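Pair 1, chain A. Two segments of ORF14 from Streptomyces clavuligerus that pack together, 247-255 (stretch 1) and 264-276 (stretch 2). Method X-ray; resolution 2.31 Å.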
# COMPACT_ATOMS: atom_id res chain seq x y z
N ALA A 247 -13.32 18.60 -17.83
CA ALA A 247 -13.03 17.29 -17.32
C ALA A 247 -11.68 17.36 -16.62
O ALA A 247 -10.73 18.06 -17.06
CB ALA A 247 -12.97 16.25 -18.48
N LEU A 248 -11.59 16.57 -15.56
CA LEU A 248 -10.33 16.29 -14.89
C LEU A 248 -9.53 15.33 -15.73
O LEU A 248 -9.82 14.17 -15.78
CB LEU A 248 -10.56 15.73 -13.50
CG LEU A 248 -9.32 15.44 -12.69
CD1 LEU A 248 -8.82 16.72 -12.19
CD2 LEU A 248 -9.81 14.57 -11.54
N ALA A 249 -8.52 15.88 -16.41
CA ALA A 249 -7.76 15.18 -17.40
C ALA A 249 -6.73 14.26 -16.73
O ALA A 249 -6.21 13.30 -17.32
CB ALA A 249 -7.09 16.21 -18.33
N GLY A 250 -6.43 14.55 -15.46
CA GLY A 250 -5.43 13.79 -14.75
C GLY A 250 -5.27 14.19 -13.30
O GLY A 250 -5.63 15.32 -12.89
N TYR A 251 -4.71 13.26 -12.53
CA TYR A 251 -4.30 13.61 -11.21
C TYR A 251 -3.39 12.60 -10.55
O TYR A 251 -3.14 11.52 -11.08
CB TYR A 251 -5.53 13.90 -10.38
CG TYR A 251 -5.90 12.80 -9.47
CD1 TYR A 251 -6.17 11.56 -9.95
CD2 TYR A 251 -5.99 13.03 -8.12
CE1 TYR A 251 -6.50 10.53 -9.09
CE2 TYR A 251 -6.34 12.04 -7.27
CZ TYR A 251 -6.57 10.79 -7.75
OH TYR A 251 -6.92 9.81 -6.86
N THR A 252 -2.90 12.95 -9.39
CA THR A 252 -1.87 12.20 -8.75
C THR A 252 -1.85 12.57 -7.27
O THR A 252 -2.39 13.59 -6.88
CB THR A 252 -0.51 12.51 -9.42
OG1 THR A 252 0.49 11.63 -8.90
CG2 THR A 252 -0.07 13.93 -9.16
N SER A 253 -1.22 11.75 -6.44
CA SER A 253 -1.15 12.00 -4.99
C SER A 253 0.11 11.43 -4.33
O SER A 253 0.64 10.39 -4.76
CB SER A 253 -2.34 11.36 -4.29
OG SER A 253 -2.37 10.01 -4.68
N VAL A 254 0.56 12.13 -3.28
CA VAL A 254 1.48 11.64 -2.28
C VAL A 254 0.77 11.54 -0.88
O VAL A 254 -0.08 12.39 -0.49
CB VAL A 254 2.78 12.49 -2.21
CG1 VAL A 254 3.70 12.01 -1.10
CG2 VAL A 254 3.56 12.41 -3.53
N SER A 255 1.16 10.52 -0.14
CA SER A 255 0.62 10.25 1.16
C SER A 255 1.83 10.35 2.09
O SER A 255 2.93 9.92 1.75
CB SER A 255 0.03 8.82 1.12
OG SER A 255 -0.39 8.40 2.37
N ALA A 264 8.10 9.23 2.11
CA ALA A 264 6.77 9.58 1.63
C ALA A 264 6.35 8.56 0.60
O ALA A 264 7.16 7.78 0.09
CB ALA A 264 6.74 11.04 1.10
N LEU A 265 5.06 8.48 0.36
CA LEU A 265 4.54 7.46 -0.56
C LEU A 265 3.89 8.16 -1.77
O LEU A 265 3.06 9.03 -1.61
CB LEU A 265 3.61 6.51 0.20
CG LEU A 265 2.91 5.29 -0.38
CD1 LEU A 265 1.91 5.68 -1.45
CD2 LEU A 265 3.90 4.22 -0.89
N GLN A 266 4.33 7.82 -2.97
CA GLN A 266 3.70 8.34 -4.19
C GLN A 266 2.66 7.39 -4.60
O GLN A 266 2.95 6.22 -4.80
CB GLN A 266 4.71 8.50 -5.33
CG GLN A 266 4.11 9.09 -6.63
CD GLN A 266 5.16 9.30 -7.71
OE1 GLN A 266 5.76 10.38 -7.79
NE2 GLN A 266 5.42 8.25 -8.54
N GLY A 267 1.43 7.87 -4.73
CA GLY A 267 0.32 6.99 -5.11
C GLY A 267 0.08 7.01 -6.62
O GLY A 267 0.90 7.52 -7.39
N MET A 268 -1.05 6.50 -7.06
CA MET A 268 -1.28 6.43 -8.49
C MET A 268 -1.37 7.79 -9.23
O MET A 268 -1.87 8.78 -8.71
CB MET A 268 -2.47 5.51 -8.82
CG MET A 268 -3.71 5.73 -7.91
SD MET A 268 -5.08 4.60 -8.35
CE MET A 268 -4.91 3.32 -7.09
N THR A 269 -0.81 7.82 -10.43
CA THR A 269 -1.04 8.92 -11.33
C THR A 269 -1.90 8.36 -12.40
O THR A 269 -1.51 7.39 -13.04
CB THR A 269 0.29 9.40 -11.93
OG1 THR A 269 1.21 9.68 -10.85
CG2 THR A 269 0.11 10.66 -12.79
N VAL A 270 -3.09 8.91 -12.58
CA VAL A 270 -3.98 8.44 -13.62
C VAL A 270 -4.27 9.55 -14.63
O VAL A 270 -4.58 10.65 -14.26
CB VAL A 270 -5.27 7.93 -13.03
CG1 VAL A 270 -6.07 7.27 -14.08
CG2 VAL A 270 -4.97 6.92 -11.95
N VAL A 271 -4.16 9.25 -15.92
CA VAL A 271 -4.44 10.24 -16.94
C VAL A 271 -5.67 9.78 -17.70
O VAL A 271 -5.70 8.68 -18.20
CB VAL A 271 -3.22 10.47 -17.89
CG1 VAL A 271 -3.54 11.48 -18.97
CG2 VAL A 271 -1.98 10.93 -17.10
N HIS A 272 -6.69 10.63 -17.80
CA HIS A 272 -7.89 10.35 -18.58
C HIS A 272 -7.57 9.93 -20.02
O HIS A 272 -6.75 10.57 -20.69
CB HIS A 272 -8.78 11.61 -18.58
CG HIS A 272 -10.01 11.50 -19.42
ND1 HIS A 272 -11.25 11.94 -18.98
CD2 HIS A 272 -10.21 11.05 -20.69
CE1 HIS A 272 -12.15 11.76 -19.93
NE2 HIS A 272 -11.54 11.22 -20.97
N ARG A 273 -8.25 8.88 -20.50
CA ARG A 273 -8.02 8.28 -21.81
C ARG A 273 -8.08 9.27 -22.99
O ARG A 273 -7.31 9.12 -23.94
CB ARG A 273 -8.94 7.05 -22.09
CG ARG A 273 -10.43 7.41 -22.34
CD ARG A 273 -11.23 6.25 -22.92
NE ARG A 273 -12.66 6.47 -22.70
CZ ARG A 273 -13.65 5.83 -23.32
NH1 ARG A 273 -13.40 4.89 -24.22
NH2 ARG A 273 -14.92 6.13 -23.04
N GLU A 274 -8.99 10.25 -22.96
CA GLU A 274 -9.02 11.32 -23.99
C GLU A 274 -7.94 12.40 -23.82
O GLU A 274 -7.96 13.39 -24.52
CB GLU A 274 -10.40 12.01 -24.07
CG GLU A 274 -11.58 11.07 -23.99
CD GLU A 274 -12.87 11.80 -24.19
OE1 GLU A 274 -13.72 11.75 -23.31
OE2 GLU A 274 -13.03 12.47 -25.22
N HIS A 275 -7.02 12.23 -22.87
CA HIS A 275 -5.98 13.23 -22.69
C HIS A 275 -4.57 12.67 -22.62
O HIS A 275 -3.69 13.24 -21.95
CB HIS A 275 -6.32 14.10 -21.48
CG HIS A 275 -7.64 14.80 -21.64
ND1 HIS A 275 -7.75 16.05 -22.22
CD2 HIS A 275 -8.90 14.41 -21.34
CE1 HIS A 275 -9.03 16.40 -22.27
NE2 HIS A 275 -9.75 15.42 -21.73
N ARG A 276 -4.36 11.55 -23.30
CA ARG A 276 -3.04 10.98 -23.37
C ARG A 276 -2.34 11.88 -24.39
O ARG A 276 -3.01 12.67 -25.09
CB ARG A 276 -3.07 9.54 -23.92
CG ARG A 276 -3.91 8.48 -23.11
CD ARG A 276 -3.49 8.41 -21.62
NE ARG A 276 -2.07 8.09 -21.43
CZ ARG A 276 -1.61 6.85 -21.32
NH1 ARG A 276 -2.46 5.84 -21.37
NH2 ARG A 276 -0.32 6.62 -21.15

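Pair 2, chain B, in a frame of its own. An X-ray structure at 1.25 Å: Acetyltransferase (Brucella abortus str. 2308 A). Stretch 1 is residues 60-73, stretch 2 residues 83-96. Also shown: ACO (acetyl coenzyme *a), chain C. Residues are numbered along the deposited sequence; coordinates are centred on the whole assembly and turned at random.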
# COMPACT_ATOMS: atom_id res chain seq x y z
N GLU B 60 1.05 -2.36 -14.58
CA GLU B 60 0.69 -1.76 -15.85
C GLU B 60 0.68 -2.83 -16.93
O GLU B 60 1.56 -3.70 -16.99
CB GLU B 60 1.72 -0.68 -16.20
CG GLU B 60 1.47 0.12 -17.46
CD GLU B 60 2.48 1.24 -17.60
OE1 GLU B 60 3.69 0.97 -17.44
OE2 GLU B 60 2.07 2.40 -17.82
N GLU B 61 -0.32 -2.76 -17.80
CA GLU B 61 -0.41 -3.67 -18.93
C GLU B 61 -1.05 -2.91 -20.08
O GLU B 61 -2.09 -2.26 -19.89
CB GLU B 61 -1.27 -4.87 -18.54
CG GLU B 61 -1.32 -6.00 -19.54
CD GLU B 61 -2.24 -7.10 -19.08
OE1 GLU B 61 -3.38 -7.15 -19.56
OE2 GLU B 61 -1.83 -7.89 -18.21
N ASP B 62 -0.43 -2.96 -21.26
CA ASP B 62 -0.92 -2.22 -22.42
C ASP B 62 -1.12 -0.74 -22.12
O ASP B 62 -2.06 -0.11 -22.61
CB ASP B 62 -2.22 -2.85 -22.96
CG ASP B 62 -1.98 -4.21 -23.59
OD1 ASP B 62 -0.94 -4.38 -24.27
OD2 ASP B 62 -2.82 -5.11 -23.40
N GLY B 63 -0.23 -0.19 -21.29
CA GLY B 63 -0.27 1.22 -20.96
C GLY B 63 -1.34 1.63 -19.96
O GLY B 63 -1.49 2.82 -19.67
N GLN B 64 -2.08 0.66 -19.43
CA GLN B 64 -3.14 0.92 -18.47
C GLN B 64 -2.71 0.48 -17.07
O GLN B 64 -2.10 -0.58 -16.91
CB GLN B 64 -4.42 0.16 -18.86
CG GLN B 64 -5.58 0.36 -17.89
CD GLN B 64 -6.82 -0.42 -18.29
OE1 GLN B 64 -7.95 0.09 -18.25
NE2 GLN B 64 -6.63 -1.67 -18.67
N VAL B 65 -3.01 1.30 -16.07
CA VAL B 65 -2.78 0.92 -14.68
C VAL B 65 -3.85 -0.08 -14.27
O VAL B 65 -5.04 0.24 -14.29
CB VAL B 65 -2.78 2.13 -13.73
CG1 VAL B 65 -2.66 1.67 -12.29
CG2 VAL B 65 -1.65 3.10 -14.09
N LEU B 66 -3.44 -1.29 -13.90
CA LEU B 66 -4.38 -2.31 -13.43
C LEU B 66 -4.50 -2.34 -11.91
O LEU B 66 -5.48 -2.84 -11.38
CB LEU B 66 -3.94 -3.69 -13.89
CG LEU B 66 -3.80 -3.93 -15.39
CD1 LEU B 66 -3.47 -5.39 -15.60
CD2 LEU B 66 -5.08 -3.54 -16.13
N GLY B 67 -3.48 -1.84 -11.22
CA GLY B 67 -3.44 -1.91 -9.78
C GLY B 67 -2.41 -0.96 -9.24
O GLY B 67 -1.52 -0.52 -9.97
N HIS B 68 -2.54 -0.66 -7.95
CA HIS B 68 -1.68 0.31 -7.30
C HIS B 68 -1.51 -0.07 -5.83
O HIS B 68 -2.41 -0.65 -5.21
CB HIS B 68 -2.30 1.71 -7.38
CG HIS B 68 -1.57 2.71 -6.55
ND1 HIS B 68 -2.04 3.15 -5.33
CD2 HIS B 68 -0.37 3.32 -6.75
CE1 HIS B 68 -1.16 4.00 -4.82
NE2 HIS B 68 -0.15 4.12 -5.66
N ILE B 69 -0.35 0.26 -5.27
CA ILE B 69 -0.12 0.09 -3.84
C ILE B 69 0.65 1.29 -3.28
O ILE B 69 1.58 1.78 -3.92
CB ILE B 69 0.57 -1.25 -3.53
CG1 ILE B 69 0.67 -1.49 -2.02
CG2 ILE B 69 1.95 -1.32 -4.19
CD1 ILE B 69 1.03 -2.92 -1.71
N ALA B 70 0.24 1.73 -2.09
CA ALA B 70 0.91 2.80 -1.36
C ALA B 70 1.52 2.28 -0.06
O ALA B 70 0.93 1.44 0.62
CB ALA B 70 -0.08 3.90 -1.02
N PHE B 71 2.69 2.83 0.28
CA PHE B 71 3.28 2.67 1.60
C PHE B 71 3.65 4.04 2.13
O PHE B 71 4.04 4.91 1.36
CB PHE B 71 4.56 1.83 1.53
CG PHE B 71 4.35 0.43 1.07
CD1 PHE B 71 4.27 0.12 -0.27
CD2 PHE B 71 4.26 -0.60 2.00
CE1 PHE B 71 4.10 -1.19 -0.69
CE2 PHE B 71 4.09 -1.91 1.60
CZ PHE B 71 4.01 -2.21 0.25
N SER B 72 3.56 4.21 3.44
CA SER B 72 3.86 5.50 4.08
C SER B 72 4.38 5.24 5.49
O SER B 72 4.14 4.17 6.04
CB SER B 72 2.60 6.39 4.10
OG SER B 72 1.52 5.75 4.74
N PRO B 73 5.10 6.20 6.08
CA PRO B 73 5.67 5.93 7.40
C PRO B 73 4.59 5.90 8.47
O PRO B 73 3.61 6.65 8.38
CB PRO B 73 6.60 7.13 7.64
CG PRO B 73 6.81 7.75 6.30
CD PRO B 73 5.50 7.53 5.58
N TRP B 83 9.35 1.89 10.46
CA TRP B 83 8.13 1.13 10.21
C TRP B 83 7.20 1.88 9.27
O TRP B 83 7.10 3.12 9.32
CB TRP B 83 7.43 0.77 11.52
CG TRP B 83 8.09 -0.40 12.19
CD1 TRP B 83 9.28 -0.41 12.86
CD2 TRP B 83 7.62 -1.75 12.19
NE1 TRP B 83 9.57 -1.69 13.28
CE2 TRP B 83 8.57 -2.53 12.88
CE3 TRP B 83 6.48 -2.38 11.66
CZ2 TRP B 83 8.41 -3.90 13.07
CZ3 TRP B 83 6.33 -3.74 11.85
CH2 TRP B 83 7.29 -4.49 12.56
N TYR B 84 6.50 1.12 8.43
CA TYR B 84 5.64 1.67 7.39
C TYR B 84 4.28 1.03 7.48
O TYR B 84 4.12 -0.06 8.04
CB TYR B 84 6.29 1.46 6.01
CG TYR B 84 7.60 2.23 5.92
CD1 TYR B 84 8.79 1.66 6.37
CD2 TYR B 84 7.63 3.54 5.45
CE1 TYR B 84 9.98 2.37 6.34
CE2 TYR B 84 8.81 4.25 5.41
CZ TYR B 84 9.98 3.66 5.85
OH TYR B 84 11.17 4.37 5.81
N GLY B 85 3.29 1.71 6.93
CA GLY B 85 1.96 1.15 6.79
C GLY B 85 1.68 0.87 5.33
O GLY B 85 2.04 1.66 4.45
N LEU B 86 1.08 -0.28 5.07
CA LEU B 86 0.68 -0.68 3.73
C LEU B 86 -0.77 -0.27 3.52
O LEU B 86 -1.65 -0.69 4.28
CB LEU B 86 0.82 -2.19 3.57
CG LEU B 86 0.59 -2.81 2.19
CD1 LEU B 86 1.18 -4.21 2.19
CD2 LEU B 86 -0.89 -2.86 1.78
N GLY B 87 -1.03 0.52 2.49
CA GLY B 87 -2.39 0.83 2.11
C GLY B 87 -2.59 2.26 1.66
O GLY B 87 -1.90 3.17 2.11
N PRO B 88 -3.58 2.48 0.77
CA PRO B 88 -4.40 1.43 0.15
C PRO B 88 -3.63 0.58 -0.86
O PRO B 88 -2.59 1.00 -1.38
CB PRO B 88 -5.47 2.24 -0.59
CG PRO B 88 -4.79 3.52 -0.90
CD PRO B 88 -3.94 3.82 0.30
N VAL B 89 -4.15 -0.61 -1.10
CA VAL B 89 -3.81 -1.41 -2.27
C VAL B 89 -5.12 -1.61 -3.03
O VAL B 89 -6.16 -1.88 -2.43
CB VAL B 89 -3.10 -2.74 -1.90
CG1 VAL B 89 -3.92 -3.58 -0.92
CG2 VAL B 89 -2.76 -3.53 -3.15
N SER B 90 -5.05 -1.47 -4.36
CA SER B 90 -6.25 -1.43 -5.20
C SER B 90 -5.97 -2.12 -6.51
O SER B 90 -4.93 -1.88 -7.12
CB SER B 90 -6.60 0.03 -5.54
OG SER B 90 -6.72 0.83 -4.38
N VAL B 91 -6.90 -2.95 -6.96
CA VAL B 91 -6.81 -3.57 -8.28
C VAL B 91 -8.15 -3.35 -8.97
O VAL B 91 -9.20 -3.45 -8.33
CB VAL B 91 -6.45 -5.07 -8.18
CG1 VAL B 91 -6.57 -5.78 -9.54
CG2 VAL B 91 -5.04 -5.23 -7.61
N LEU B 92 -8.13 -3.03 -10.26
CA LEU B 92 -9.37 -2.87 -11.01
C LEU B 92 -10.26 -4.08 -10.76
O LEU B 92 -9.80 -5.21 -10.88
CB LEU B 92 -9.09 -2.80 -12.51
CG LEU B 92 -8.56 -1.47 -13.04
CD1 LEU B 92 -8.23 -1.60 -14.52
CD2 LEU B 92 -9.57 -0.35 -12.81
N PRO B 93 -11.54 -3.84 -10.42
CA PRO B 93 -12.42 -4.96 -10.11
C PRO B 93 -12.38 -6.11 -11.13
O PRO B 93 -12.31 -7.28 -10.73
CB PRO B 93 -13.80 -4.30 -10.05
CG PRO B 93 -13.47 -2.97 -9.41
CD PRO B 93 -12.15 -2.55 -10.05
N ALA B 94 -12.40 -5.79 -12.42
CA ALA B 94 -12.42 -6.82 -13.45
C ALA B 94 -11.18 -7.70 -13.45
O ALA B 94 -11.23 -8.84 -13.91
CB ALA B 94 -12.61 -6.19 -14.81
N ARG B 95 -10.06 -7.18 -12.95
CA ARG B 95 -8.80 -7.90 -12.98
C ARG B 95 -8.39 -8.46 -11.62
O ARG B 95 -7.28 -8.95 -11.48
CB ARG B 95 -7.68 -7.02 -13.57
CG ARG B 95 -7.88 -6.66 -15.05
CD ARG B 95 -7.81 -7.89 -15.97
NE ARG B 95 -6.48 -8.48 -15.96
CZ ARG B 95 -5.49 -8.17 -16.80
NH1 ARG B 95 -5.68 -7.25 -17.74
NH2 ARG B 95 -4.32 -8.76 -16.70
N GLN B 96 -9.28 -8.40 -10.64
CA GLN B 96 -9.01 -9.01 -9.35
C GLN B 96 -9.02 -10.54 -9.41
O GLN B 96 -9.56 -11.13 -10.34
CB GLN B 96 -10.03 -8.53 -8.32
CG GLN B 96 -9.83 -7.07 -7.96
CD GLN B 96 -10.98 -6.51 -7.16
OE1 GLN B 96 -11.92 -7.23 -6.82
NE2 GLN B 96 -10.91 -5.22 -6.85
N1A ACO C . -6.34 -19.16 -8.68
C2A ACO C . -7.07 -19.24 -7.58
N3A ACO C . -7.20 -18.21 -6.76
C4A ACO C . -6.57 -17.06 -7.01
C5A ACO C . -5.79 -16.94 -8.14
C6A ACO C . -5.69 -18.05 -8.99
N6A ACO C . -4.89 -17.97 -10.19
N7A ACO C . -5.28 -15.70 -8.15
C8A ACO C . -5.73 -15.09 -7.06
N9A ACO C . -6.51 -15.88 -6.36
C1B ACO C . -7.18 -15.56 -5.10
C2B ACO C . -6.36 -15.31 -4.07
O2B ACO C . -5.88 -16.50 -3.40
C3B ACO C . -7.29 -14.37 -3.06
O3B ACO C . -8.27 -15.20 -2.37
P3B ACO C . -8.05 -15.76 -0.83
O7A ACO C . -9.32 -16.52 -0.51
O8A ACO C . -7.86 -14.58 0.09
O9A ACO C . -6.83 -16.66 -0.84
C4B ACO C . -7.91 -13.52 -3.88
O4B ACO C . -7.91 -14.21 -5.30
C5B ACO C . -7.25 -12.15 -4.10
O5B ACO C . -5.86 -12.32 -4.27
P1A ACO C . -5.03 -11.51 -5.42
O1A ACO C . -5.44 -11.91 -6.80
O2A ACO C . -3.57 -11.63 -5.06
O3A ACO C . -5.41 -9.96 -5.15
P2A ACO C . -6.27 -8.98 -6.09
O4A ACO C . -5.51 -8.65 -7.34
O5A ACO C . -7.68 -9.48 -6.25
O6A ACO C . -6.24 -7.65 -5.17
CBP ACO C . -7.30 -6.38 -3.45
CCP ACO C . -6.66 -7.72 -3.82
CDP ACO C . -7.66 -6.42 -1.97
CEP ACO C . -6.28 -5.27 -3.73
CAP ACO C . -8.55 -6.18 -4.31
OAP ACO C . -9.52 -7.12 -3.91
C9P ACO C . -9.16 -4.78 -4.20
O9P ACO C . -8.76 -3.84 -4.83
N8P ACO C . -10.28 -4.67 -3.32
C7P ACO C . -10.99 -3.42 -3.13
C6P ACO C . -10.13 -2.41 -2.37
C5P ACO C . -9.64 -2.97 -1.06
O5P ACO C . -10.39 -3.44 -0.25
N4P ACO C . -8.23 -2.92 -0.83
C3P ACO C . -7.68 -3.44 0.41
C2P ACO C . -7.86 -2.44 1.54
S1P ACO C . -6.94 -3.02 2.99
C ACO C . -5.26 -2.46 2.70
O ACO C . -5.01 -1.75 1.78
CH3 ACO C . -4.20 -2.95 3.67
O HOH W 1 -4.58 2.46 -4.21
O HOH W 2 0.49 3.76 3.24

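The sharpest difference lies where the second strand ends: in pair 1 A:His275 lays its ring against a methyl group, whereas at the matching position of pair 2 B:Arg95 makes a salt bridge. A:Ala249 CB sits 3.9 Å from the centroid of the A:His275 ring, over its face, a CH-pi contact. B:Arg95 reaches back to the turn before the first strand, where its NH1 donates to B:Glu61 OE1 at 2.9 Å and its NH2 to B:Glu61 OE2 at 3.0 Å, so the two planar groups meet edge to edge. B:Leu66, the counterpart of A:Ala249, covers one face of the guanidinium, with CD1 3.6 Å from B:Arg95 NH1. A small residue thus faces a ring in pair 1, and a longer one faces a charged group in pair 2.

The shared frame is two antiparallel strands, their directions 156° apart in pair 1 and 151° in pair 2; 14 central residues superpose at 0.6 Å. In both pairs the register shifts by one, between A:Tyr251 and A:Val254 in pair 1 and at a beta bulge between B:Ile69 and B:Phe71 in pair 2. The CA atoms of A:Gly250 and B:Gly67 fall 0.2 Å apart after superposition, opposite A:Val271 and B:Val91. Both are non-hydrogen-bonded pairs, with CA to CA 4.3 Å from A:Gly250 to A:Val271 and 4.0 Å from B:Gly67 to B:Val91. In pair 2 a CB on the glycine would be tight against B:Val91 CG2 and B:Ser90 O. The next pairs, A:Tyr251 with A:Val270 and B:His68 with B:Ser90, are each joined by two backbone hydrogen bonds. Their side chains differ: the tyrosine and valine carry no polar link between them, while water 1 bridges B:His68 ND1 (2.9 Å) and B:Ser90 OG (2.7 Å).

On the face bearing A:Thr252 and A:Thr269, the two hydroxyls hydrogen-bond, OG1 to OG1 at 2.9 Å. Their counterparts B:Ile69 and B:Val89 fill the same space with carbon, B:Ile69 CG1 lying 4.0 Å from B:Val89 CB. Further along, B:Phe71 replaces A:Val254 and B:Leu86 replaces A:Gln266. The phenyl ring brings CE2 to 3.7 Å from B:Leu86 CG, and B:Ile69 CD1 adds a contact at 3.9 Å to that same CG; A:Val254 instead places CG1 3.9 Å from A:Ala264 CB.

Both second strands have glycine at the next matched position, with its nitrogen bonded across: A:Gly267 N to A:Ser253 O at 2.6 Å, and B:Gly87 N to B:Ala70 O at 2.9 Å. A CB on A:Gly267 would clash with A:Ser253 OG. At B:Gly87 it would be crowded by the acetyl-CoA oxygen O and jammed against the preceding carbonyl. In pair 2 a cis peptide precedes B:Pro88, whose O accepts from B:Ala70 N at 3.0 Å. Acetyl-CoA, fitting the acetyltransferase name, runs beside this strand: its N4P donates to B:Val89 O at 2.8 Å, and B:Val91 N donates to its O9P at 3.0 Å.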